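Local coordinates for protein amidase (Bacillus anthracis, PDB 5EWQ) that belongs to the amidase family and probably hydrolyses amides to carboxylates and ammonia, at residues A[318-323]-A[347-352]; A[313-318]-A[447-452]; A[466-471]-A[481-486]; A[435-440]-A[462-467]. One frame throughout, in Å; residues are numbered along the deposited sequence.

Contact 1: residues A[318-323]-A[347-352]; sequences LFSVDQ and TDYIQL
Ser320 CB sits over the face of the Tyr349 ring in a CH-pi contact that is the centrepiece of the interface, 3.8 Å from the ring centroid and 12° off the normal. With chi1 at 53°, OG falls between the backbone N and the carbonyl carbon and extends over the half of the ring that bears the hydroxyl, 3.9 Å from Tyr349 CZ. Tyr349 CG stands anti to its own backbone N (chi1 159°), which brings that atom to 3.8 Å from Ser320 CB. Beyond Ser320, the extended side chain of Gln323 crosses the tyrosine at about a right angle, its amide nearly perpendicular to the ring; Gln323 OE1 approaches Tyr349 OH to 3.6 Å. Both groups lie toward solvent.

The buried end is carried by Leu318. One branch does most of the touching: Leu318 CD2 packs on Leu352 CD1 at 3.7 Å and on Ile350 CB at 4.0 Å, the two leucines crossing obliquely. Leu318 CA also points its hydrogen at Ile350 O, a CA-H...O contact of 3.5 Å. No conventional hydrogen bond joins the two loops here.

These loops follow strands 314-317 and 345-347, parallel neighbours at one margin of the large mixed sheet, connected through helix 329-341 as a beta-alpha-beta unit. Phe319 turns away to pack on Ala332 and Ile335 of that helix, Leu318 also rests on strand 447-451, and Ile350 and Leu352 are backed by Tyr439.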
# COMPACT_ATOMS: atom_id res chain seq x y z
N LEU A 318 0.03 22.40 2.19
CA LEU A 318 -1.29 22.17 2.77
C LEU A 318 -1.20 22.14 4.29
O LEU A 318 -2.12 21.68 4.97
CB LEU A 318 -1.89 20.86 2.25
CG LEU A 318 -2.05 20.77 0.73
CD1 LEU A 318 -2.76 19.48 0.34
CD2 LEU A 318 -2.79 21.99 0.20
N PHE A 319 -0.08 22.63 4.82
CA PHE A 319 0.13 22.68 6.26
C PHE A 319 0.82 23.97 6.66
O PHE A 319 1.54 24.58 5.86
CB PHE A 319 0.94 21.47 6.74
CG PHE A 319 2.34 21.43 6.19
CD1 PHE A 319 2.61 20.80 4.98
CD2 PHE A 319 3.40 21.99 6.89
CE1 PHE A 319 3.90 20.76 4.48
CE2 PHE A 319 4.68 21.95 6.39
CZ PHE A 319 4.94 21.34 5.19
N SER A 320 0.62 24.39 7.91
CA SER A 320 1.27 25.58 8.44
C SER A 320 2.15 25.23 9.63
O SER A 320 1.69 24.59 10.58
CB SER A 320 0.23 26.63 8.82
OG SER A 320 -0.74 26.09 9.70
N VAL A 321 3.41 25.64 9.58
CA VAL A 321 4.38 25.33 10.62
C VAL A 321 4.03 26.01 11.95
O VAL A 321 4.16 25.41 13.01
CB VAL A 321 5.80 25.73 10.20
CG1 VAL A 321 6.81 25.38 11.29
CG2 VAL A 321 6.18 25.06 8.89
N ASP A 322 3.58 27.25 11.86
CA ASP A 322 3.28 28.04 13.05
C ASP A 322 2.10 27.47 13.84
O ASP A 322 2.10 27.49 15.07
CB ASP A 322 2.98 29.49 12.67
N GLN A 323 1.10 26.96 13.13
CA GLN A 323 -0.10 26.42 13.76
C GLN A 323 0.11 24.97 14.19
O GLN A 323 -0.75 24.38 14.84
CB GLN A 323 -1.29 26.53 12.81
CG GLN A 323 -2.65 26.49 13.50
CD GLN A 323 -3.80 26.59 12.51
OE1 GLN A 323 -3.64 26.32 11.32
NE2 GLN A 323 -4.97 26.98 13.01
N THR A 347 4.20 27.91 -1.88
CA THR A 347 3.03 28.78 -1.82
C THR A 347 2.38 28.81 -0.44
O THR A 347 1.64 27.89 -0.07
CB THR A 347 1.97 28.36 -2.86
OG1 THR A 347 2.53 28.43 -4.18
CG2 THR A 347 0.74 29.26 -2.78
N ASP A 348 2.68 29.87 0.32
CA ASP A 348 2.06 30.20 1.62
C ASP A 348 1.50 29.02 2.42
O ASP A 348 2.22 28.06 2.71
CB ASP A 348 0.95 31.23 1.40
N TYR A 349 0.22 29.11 2.77
CA TYR A 349 -0.48 28.06 3.49
C TYR A 349 -1.86 27.87 2.87
O TYR A 349 -2.80 28.62 3.18
CB TYR A 349 -0.58 28.39 4.98
CG TYR A 349 -1.68 27.68 5.75
CD1 TYR A 349 -1.83 26.30 5.68
CD2 TYR A 349 -2.54 28.39 6.57
CE1 TYR A 349 -2.83 25.66 6.40
CE2 TYR A 349 -3.53 27.76 7.29
CZ TYR A 349 -3.68 26.40 7.19
OH TYR A 349 -4.67 25.78 7.91
N ILE A 350 -1.97 26.89 1.98
CA ILE A 350 -3.21 26.62 1.27
C ILE A 350 -4.12 25.71 2.09
O ILE A 350 -3.76 24.58 2.38
CB ILE A 350 -2.94 25.96 -0.10
CG1 ILE A 350 -2.03 26.85 -0.95
CG2 ILE A 350 -4.25 25.65 -0.82
CD1 ILE A 350 -1.74 26.27 -2.31
N GLN A 351 -5.29 26.22 2.46
CA GLN A 351 -6.27 25.43 3.20
C GLN A 351 -7.40 24.97 2.28
O GLN A 351 -8.27 25.76 1.91
CB GLN A 351 -6.83 26.22 4.38
CG GLN A 351 -7.84 25.46 5.21
CD GLN A 351 -8.03 26.04 6.60
OE1 GLN A 351 -7.26 26.89 7.03
NE2 GLN A 351 -9.05 25.57 7.31
N LEU A 352 -7.36 23.69 1.91
CA LEU A 352 -8.38 23.11 1.04
C LEU A 352 -9.74 23.08 1.72
O LEU A 352 -9.83 22.91 2.94
CB LEU A 352 -7.97 21.70 0.61
CG LEU A 352 -7.26 21.53 -0.73
CD1 LEU A 352 -6.22 22.62 -0.95
CD2 LEU A 352 -6.60 20.16 -0.82

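Contact 2: residues A[313-318]-A[447-452]; sequences KKIGLL and ALVMIN
Val449 fits into the notch between Ile315 and Leu317, a close packing between two parallel beta strands of the large mixed sheet in this amidase-family fold. Strands 314-317 and 447-451 run in the same direction with a 37° twist between their short axes. Ile315, Leu317, Ala447 and Val449 share one face. There Val449 CG1 is the bump: chi1 of 65° puts it between the backbone N and the carbonyl carbon, where it meets Ile315 CG2 at 3.6 Å and Leu317 CG at 4.1 Å. The Ile315 side chain approaches it at a slant, whereas Leu317 runs beside the valine, pointing the same way.

On the other face the hollow is made by Gly316. Its bridge partner Leu448 leans across the glycine, with Leu448 CD1 4.0 Å from Gly316 CA. The other branch of this leucine, CD2, abuts Leu318 CD2 at 3.7 Å, the two side chains meeting at about a right angle. Leu318 CD1 also touches CB of Met450, a selenomethionine, whose bent chain leads away to pack against Val483 and Val485 of strand 479-485.

Both faces are buried, and neighbouring strands 345-347 and 479-485 flank the pair. Three backbone hydrogen bonds set the register: Gly316 N gives to Ala447 O, Val449 N gives to Gly316 O at 3.1 Å, and Leu318 N gives to Val449 O at 2.9 Å. In the last of these the donor lies nearly along the C=O axis, with a C=O...N angle of 177°.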
# COMPACT_ATOMS: atom_id res chain seq x y z
N LYS A 313 9.96 23.88 -9.62
CA LYS A 313 8.62 23.39 -9.31
C LYS A 313 7.92 24.29 -8.29
O LYS A 313 8.55 24.81 -7.37
CB LYS A 313 8.69 21.96 -8.79
CG LYS A 313 9.28 20.96 -9.77
CD LYS A 313 8.46 20.87 -11.04
CE LYS A 313 9.01 19.81 -11.99
NZ LYS A 313 10.41 20.11 -12.40
N LYS A 314 6.61 24.45 -8.46
CA LYS A 314 5.82 25.27 -7.55
C LYS A 314 4.93 24.40 -6.67
O LYS A 314 3.83 24.02 -7.07
CB LYS A 314 4.96 26.27 -8.34
CG LYS A 314 5.72 27.02 -9.42
CD LYS A 314 4.80 27.97 -10.17
CE LYS A 314 5.48 28.53 -11.41
NZ LYS A 314 5.81 27.46 -12.39
N ILE A 315 5.41 24.08 -5.48
CA ILE A 315 4.67 23.22 -4.56
C ILE A 315 3.83 24.02 -3.57
O ILE A 315 4.36 24.87 -2.85
CB ILE A 315 5.61 22.28 -3.77
CG1 ILE A 315 6.28 21.27 -4.71
CG2 ILE A 315 4.83 21.54 -2.69
CD1 ILE A 315 7.59 21.74 -5.29
N GLY A 316 2.53 23.76 -3.55
CA GLY A 316 1.63 24.42 -2.62
C GLY A 316 1.49 23.66 -1.32
O GLY A 316 1.08 22.50 -1.31
N LEU A 317 1.82 24.31 -0.22
CA LEU A 317 1.78 23.68 1.10
C LEU A 317 0.35 23.56 1.62
O LEU A 317 -0.44 24.50 1.52
CB LEU A 317 2.64 24.46 2.10
CG LEU A 317 4.13 24.12 2.18
CD1 LEU A 317 4.85 24.40 0.87
CD2 LEU A 317 4.77 24.90 3.31
N LEU A 318 0.03 22.40 2.19
CA LEU A 318 -1.29 22.17 2.77
C LEU A 318 -1.20 22.14 4.29
O LEU A 318 -2.12 21.68 4.97
CB LEU A 318 -1.89 20.86 2.25
CG LEU A 318 -2.05 20.77 0.73
CD1 LEU A 318 -2.76 19.48 0.34
CD2 LEU A 318 -2.79 21.99 0.20
N ALA A 447 2.51 20.68 -7.78
CA ALA A 447 2.07 19.67 -6.82
C ALA A 447 1.70 20.29 -5.48
O ALA A 447 2.05 21.43 -5.18
CB ALA A 447 3.16 18.63 -6.62
N LEU A 448 0.98 19.52 -4.66
CA LEU A 448 0.59 19.94 -3.32
C LEU A 448 1.11 18.95 -2.28
O LEU A 448 0.92 17.74 -2.42
CB LEU A 448 -0.93 20.07 -3.22
CG LEU A 448 -1.56 21.46 -3.35
CD1 LEU A 448 -1.05 22.18 -4.58
CD2 LEU A 448 -3.08 21.35 -3.39
N VAL A 449 1.76 19.46 -1.24
CA VAL A 449 2.32 18.60 -0.21
C VAL A 449 1.53 18.73 1.10
O VAL A 449 1.07 19.81 1.46
CB VAL A 449 3.82 18.91 0.04
CG1 VAL A 449 4.00 20.31 0.60
CG2 VAL A 449 4.45 17.87 0.95
N MSE A 450 1.37 17.61 1.80
CA MSE A 450 0.63 17.58 3.06
C MSE A 450 1.40 16.81 4.12
O MSE A 450 2.35 16.09 3.81
CB MSE A 450 -0.75 16.96 2.86
CG MSE A 450 -0.76 15.45 3.01
SE MSE A 450 -2.46 14.63 2.52
CE MSE A 450 -2.22 14.63 0.59
N ILE A 451 0.98 16.96 5.37
CA ILE A 451 1.54 16.16 6.46
C ILE A 451 0.62 14.98 6.76
O ILE A 451 -0.55 15.17 7.08
CB ILE A 451 1.73 17.00 7.74
CG1 ILE A 451 2.75 18.11 7.50
CG2 ILE A 451 2.18 16.12 8.89
CD1 ILE A 451 3.06 18.93 8.73
N ASN A 452 1.17 13.77 6.66
CA ASN A 452 0.41 12.54 6.85
C ASN A 452 -0.81 12.46 5.94
O ASN A 452 -0.71 12.67 4.73
CB ASN A 452 -0.01 12.39 8.31
CG ASN A 452 1.18 12.28 9.25
OD1 ASN A 452 2.26 11.86 8.85
ND2 ASN A 452 0.98 12.66 10.51

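Contact 3: residues A[466-471]-A[481-486]; sequences ELAVPA and GAVFVG
The Phe484 ring turns its edge to Leu467 O, which lies in the ring plane 3.5 Å from Phe484 CD1. Val469 comes in obliquely, its CG2 4.1 Å from Phe484 CE1. Outside the two strands, Tyr501 forms an edge-to-face pair with this ring.

The backbones make an antiparallel beta hairpin. Leu467 and Phe484 exchange two hydrogen bonds, as do Val469 and Ala482; Phe484 N to Leu467 O and Val469 N to Ala482 O (2.8 Å) are among them. Between these pairs Ala468 faces Val483 as a non-hydrogen-bonded pair, where the small methyl Ala468 CB receives Val483 CG2 at 3.7 Å. Farther along, Ala471 CB meets Ala482 CB at 3.8 Å, past Pro470, which pairs with Gly481 without hydrogen bonds.

Every touching residue is buried, for the hairpin lies in the interior of the mixed sheet. Strand 239-242 continues it beyond strand 466-473, through backbone hydrogen bonding of Ala468 with Gly240, and strand 447-451 continues it beyond strand 479-485, through backbone hydrogen bonding of Val483 with Met450. Helix 491-503 packs on the face bearing Val469, Ala482 and Phe484, whereas helix 230-235 packs through Val230 on the face bearing Glu466, Ala468 and Val483.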
# COMPACT_ATOMS: atom_id res chain seq x y z
N GLU A 466 -1.39 10.44 -5.57
CA GLU A 466 -0.81 10.83 -4.30
C GLU A 466 0.50 10.08 -4.06
O GLU A 466 0.59 8.88 -4.32
CB GLU A 466 -1.78 10.54 -3.15
CG GLU A 466 -3.14 11.19 -3.30
CD GLU A 466 -4.17 10.57 -2.38
OE1 GLU A 466 -3.84 9.57 -1.71
OE2 GLU A 466 -5.31 11.08 -2.32
N LEU A 467 1.51 10.79 -3.57
CA LEU A 467 2.81 10.17 -3.31
C LEU A 467 3.32 10.50 -1.91
O LEU A 467 3.59 11.66 -1.60
CB LEU A 467 3.83 10.60 -4.36
CG LEU A 467 5.22 9.96 -4.24
CD1 LEU A 467 5.12 8.45 -4.38
CD2 LEU A 467 6.17 10.54 -5.27
N ALA A 468 3.47 9.47 -1.08
CA ALA A 468 3.95 9.65 0.29
C ALA A 468 5.46 9.45 0.38
O ALA A 468 6.00 8.45 -0.10
CB ALA A 468 3.24 8.69 1.22
N VAL A 469 6.15 10.41 0.99
CA VAL A 469 7.60 10.36 1.16
C VAL A 469 7.97 10.67 2.61
O VAL A 469 7.48 11.65 3.17
CB VAL A 469 8.32 11.35 0.21
CG1 VAL A 469 9.82 11.31 0.43
CG2 VAL A 469 7.98 11.05 -1.24
N PRO A 470 8.81 9.81 3.22
CA PRO A 470 9.26 9.99 4.61
C PRO A 470 9.79 11.39 4.89
O PRO A 470 10.79 11.81 4.30
CB PRO A 470 10.38 8.95 4.74
CG PRO A 470 10.00 7.88 3.78
CD PRO A 470 9.34 8.58 2.62
N ALA A 471 9.12 12.11 5.79
CA ALA A 471 9.48 13.49 6.09
C ALA A 471 10.27 13.62 7.39
O ALA A 471 10.73 14.70 7.74
CB ALA A 471 8.23 14.35 6.15
N GLY A 481 5.25 11.51 7.58
CA GLY A 481 5.52 11.53 6.16
C GLY A 481 4.96 12.76 5.46
O GLY A 481 4.05 13.42 5.96
N ALA A 482 5.52 13.06 4.29
CA ALA A 482 5.03 14.14 3.46
C ALA A 482 4.38 13.58 2.20
O ALA A 482 5.07 13.02 1.34
CB ALA A 482 6.15 15.10 3.10
N VAL A 483 3.07 13.71 2.10
CA VAL A 483 2.33 13.16 0.96
C VAL A 483 2.06 14.23 -0.09
O VAL A 483 1.48 15.27 0.19
CB VAL A 483 0.99 12.55 1.41
CG1 VAL A 483 0.26 11.95 0.22
CG2 VAL A 483 1.23 11.49 2.48
N PHE A 484 2.50 13.95 -1.32
CA PHE A 484 2.38 14.91 -2.42
C PHE A 484 1.16 14.62 -3.29
O PHE A 484 0.92 13.48 -3.68
CB PHE A 484 3.64 14.90 -3.28
CG PHE A 484 4.87 15.38 -2.56
CD1 PHE A 484 5.63 14.52 -1.78
CD2 PHE A 484 5.27 16.71 -2.67
CE1 PHE A 484 6.76 14.97 -1.12
CE2 PHE A 484 6.40 17.16 -2.01
CZ PHE A 484 7.14 16.29 -1.24
N VAL A 485 0.40 15.66 -3.61
CA VAL A 485 -0.72 15.55 -4.53
C VAL A 485 -0.32 16.05 -5.92
O VAL A 485 -0.00 17.23 -6.09
CB VAL A 485 -1.95 16.33 -4.05
CG1 VAL A 485 -3.02 16.36 -5.14
CG2 VAL A 485 -2.50 15.73 -2.78
N GLY A 486 -0.34 15.15 -6.90
CA GLY A 486 0.01 15.52 -8.26
C GLY A 486 -1.22 15.77 -9.10
O GLY A 486 -2.35 15.55 -8.66

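Contact 4: residues A[435-440]-A[462-467]; sequences ELNKYL and AGYPEL
Leu436 and Ala462 bring the two backbones no nearer than 8.2 Å between their CA atoms, and side chains alone span the gap. Tyr464 is the main one. Leu436 CD2 lies over a face of its ring, displaced toward the rim: it is 3.9 Å from the centroid in a CH-pi contact and closest to Tyr464 CG. The same methyl touches Ala462 CB at 4.1 Å. Four residues on, Leu440 CD2 reaches Tyr464 CE2 at 3.9 Å, arriving obliquely from the same side of the ring plane as Leu436. Both leucines slide past the tyrosine in opposite directions to it.

At the far end of the ring, Tyr464 OH is modelled as hydrogen-bonded to Asn437 OD1, though the 2.3 Å separation of these two oxygens is too short to be trusted at this resolution. The amide plane is turned 60° from the ring. Leu436 O takes hydrogen bonds from both Tyr439 N and Leu440 N, holding the turn that carries the two leucines.

The contact ties the C-terminal end of helix 418-437 to the connection between helix 457-462 and strand 466-473. Gly463, with positive phi, leaves the short helix. Leu436 also packs on Leu458 of that helix, and Pro465 on Leu494 of helix 491-503.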
# COMPACT_ATOMS: atom_id res chain seq x y z
N GLU A 435 -11.71 22.01 -6.91
CA GLU A 435 -10.96 22.51 -5.77
C GLU A 435 -9.46 22.31 -5.96
O GLU A 435 -8.66 23.17 -5.61
CB GLU A 435 -11.42 21.82 -4.48
CG GLU A 435 -10.69 22.28 -3.23
CD GLU A 435 -10.93 23.74 -2.90
OE1 GLU A 435 -11.89 24.03 -2.15
OE2 GLU A 435 -10.16 24.60 -3.39
N LEU A 436 -9.09 21.16 -6.52
CA LEU A 436 -7.69 20.84 -6.77
C LEU A 436 -7.13 21.67 -7.91
O LEU A 436 -6.06 22.27 -7.78
CB LEU A 436 -7.53 19.35 -7.07
CG LEU A 436 -7.15 18.44 -5.90
CD1 LEU A 436 -8.06 18.67 -4.71
CD2 LEU A 436 -7.17 16.98 -6.32
N ASN A 437 -7.85 21.71 -9.03
CA ASN A 437 -7.42 22.47 -10.20
C ASN A 437 -7.34 23.97 -9.93
O ASN A 437 -6.65 24.70 -10.65
CB ASN A 437 -8.36 22.21 -11.38
CG ASN A 437 -8.26 20.80 -11.90
OD1 ASN A 437 -7.19 20.18 -11.87
ND2 ASN A 437 -9.38 20.27 -12.39
N LYS A 438 -8.04 24.42 -8.89
CA LYS A 438 -8.01 25.82 -8.48
C LYS A 438 -6.59 26.25 -8.12
O LYS A 438 -6.21 27.40 -8.34
CB LYS A 438 -8.95 26.04 -7.29
CG LYS A 438 -8.96 27.47 -6.76
CD LYS A 438 -9.82 27.59 -5.51
CE LYS A 438 -9.77 28.99 -4.94
NZ LYS A 438 -10.58 29.12 -3.70
N TYR A 439 -5.81 25.31 -7.59
CA TYR A 439 -4.43 25.59 -7.21
C TYR A 439 -3.45 24.96 -8.18
O TYR A 439 -2.45 25.57 -8.55
CB TYR A 439 -4.16 25.11 -5.79
CG TYR A 439 -5.12 25.67 -4.76
CD1 TYR A 439 -4.99 26.97 -4.30
CD2 TYR A 439 -6.16 24.89 -4.25
CE1 TYR A 439 -5.86 27.49 -3.36
CE2 TYR A 439 -7.04 25.40 -3.32
CZ TYR A 439 -6.89 26.70 -2.87
OH TYR A 439 -7.76 27.21 -1.94
N LEU A 440 -3.74 23.73 -8.60
CA LEU A 440 -2.84 22.98 -9.47
C LEU A 440 -2.78 23.55 -10.89
O LEU A 440 -1.71 23.95 -11.36
CB LEU A 440 -3.25 21.50 -9.53
CG LEU A 440 -2.70 20.57 -8.45
CD1 LEU A 440 -3.31 20.86 -7.09
CD2 LEU A 440 -2.93 19.11 -8.83
N ALA A 462 -11.38 12.89 -6.54
CA ALA A 462 -11.09 13.50 -7.84
C ALA A 462 -10.26 12.58 -8.72
O ALA A 462 -10.19 12.76 -9.93
CB ALA A 462 -10.39 14.83 -7.64
N GLY A 463 -9.62 11.59 -8.10
CA GLY A 463 -8.83 10.61 -8.84
C GLY A 463 -7.40 11.05 -9.08
O GLY A 463 -6.67 10.42 -9.85
N TYR A 464 -7.00 12.13 -8.43
CA TYR A 464 -5.64 12.65 -8.57
C TYR A 464 -4.64 11.78 -7.81
O TYR A 464 -4.96 11.25 -6.75
CB TYR A 464 -5.57 14.10 -8.08
CG TYR A 464 -6.09 15.10 -9.08
CD1 TYR A 464 -7.42 15.10 -9.47
CD2 TYR A 464 -5.25 16.06 -9.64
CE1 TYR A 464 -7.91 16.01 -10.39
CE2 TYR A 464 -5.72 16.98 -10.56
CZ TYR A 464 -7.05 16.95 -10.93
OH TYR A 464 -7.52 17.86 -11.84
N PRO A 465 -3.43 11.63 -8.36
CA PRO A 465 -2.40 10.77 -7.76
C PRO A 465 -1.82 11.34 -6.46
O PRO A 465 -1.77 12.55 -6.28
CB PRO A 465 -1.33 10.70 -8.85
CG PRO A 465 -1.49 11.97 -9.61
CD PRO A 465 -2.96 12.24 -9.62
N GLU A 466 -1.39 10.44 -5.57
CA GLU A 466 -0.81 10.83 -4.30
C GLU A 466 0.50 10.08 -4.06
O GLU A 466 0.59 8.88 -4.32
CB GLU A 466 -1.78 10.54 -3.15
CG GLU A 466 -3.14 11.19 -3.30
CD GLU A 466 -4.17 10.57 -2.38
OE1 GLU A 466 -3.84 9.57 -1.71
OE2 GLU A 466 -5.31 11.08 -2.32
N LEU A 467 1.51 10.79 -3.57
CA LEU A 467 2.81 10.17 -3.31
C LEU A 467 3.32 10.50 -1.91
O LEU A 467 3.59 11.66 -1.60
CB LEU A 467 3.83 10.60 -4.36
CG LEU A 467 5.22 9.96 -4.24
CD1 LEU A 467 5.12 8.45 -4.38
CD2 LEU A 467 6.17 10.54 -5.27

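Overall arrangement
All four contacts lie on the same side of the chain's centre, three of them along one stretch of the mixed sheet. From the outer strand 345-347 inward, the order is 314-317, 447-451, 479-485 and 466-473. Contact 1 joins loops at the edge, contact 2 pairs the next two strands, and contact 3 pairs the hairpin strands; contacts 2 and 3 have centres about 8 Å apart and are linked by strands 447-451 and 479-485. In sequence, contact 1 falls within the interval spanned by contact 2, whereas contact 4 alternates with contact 2 and shares Glu466 and Leu467 with contact 3. Chain segments far apart in sequence thus form one continuous sheet, with helix 418-437 anchored beside it.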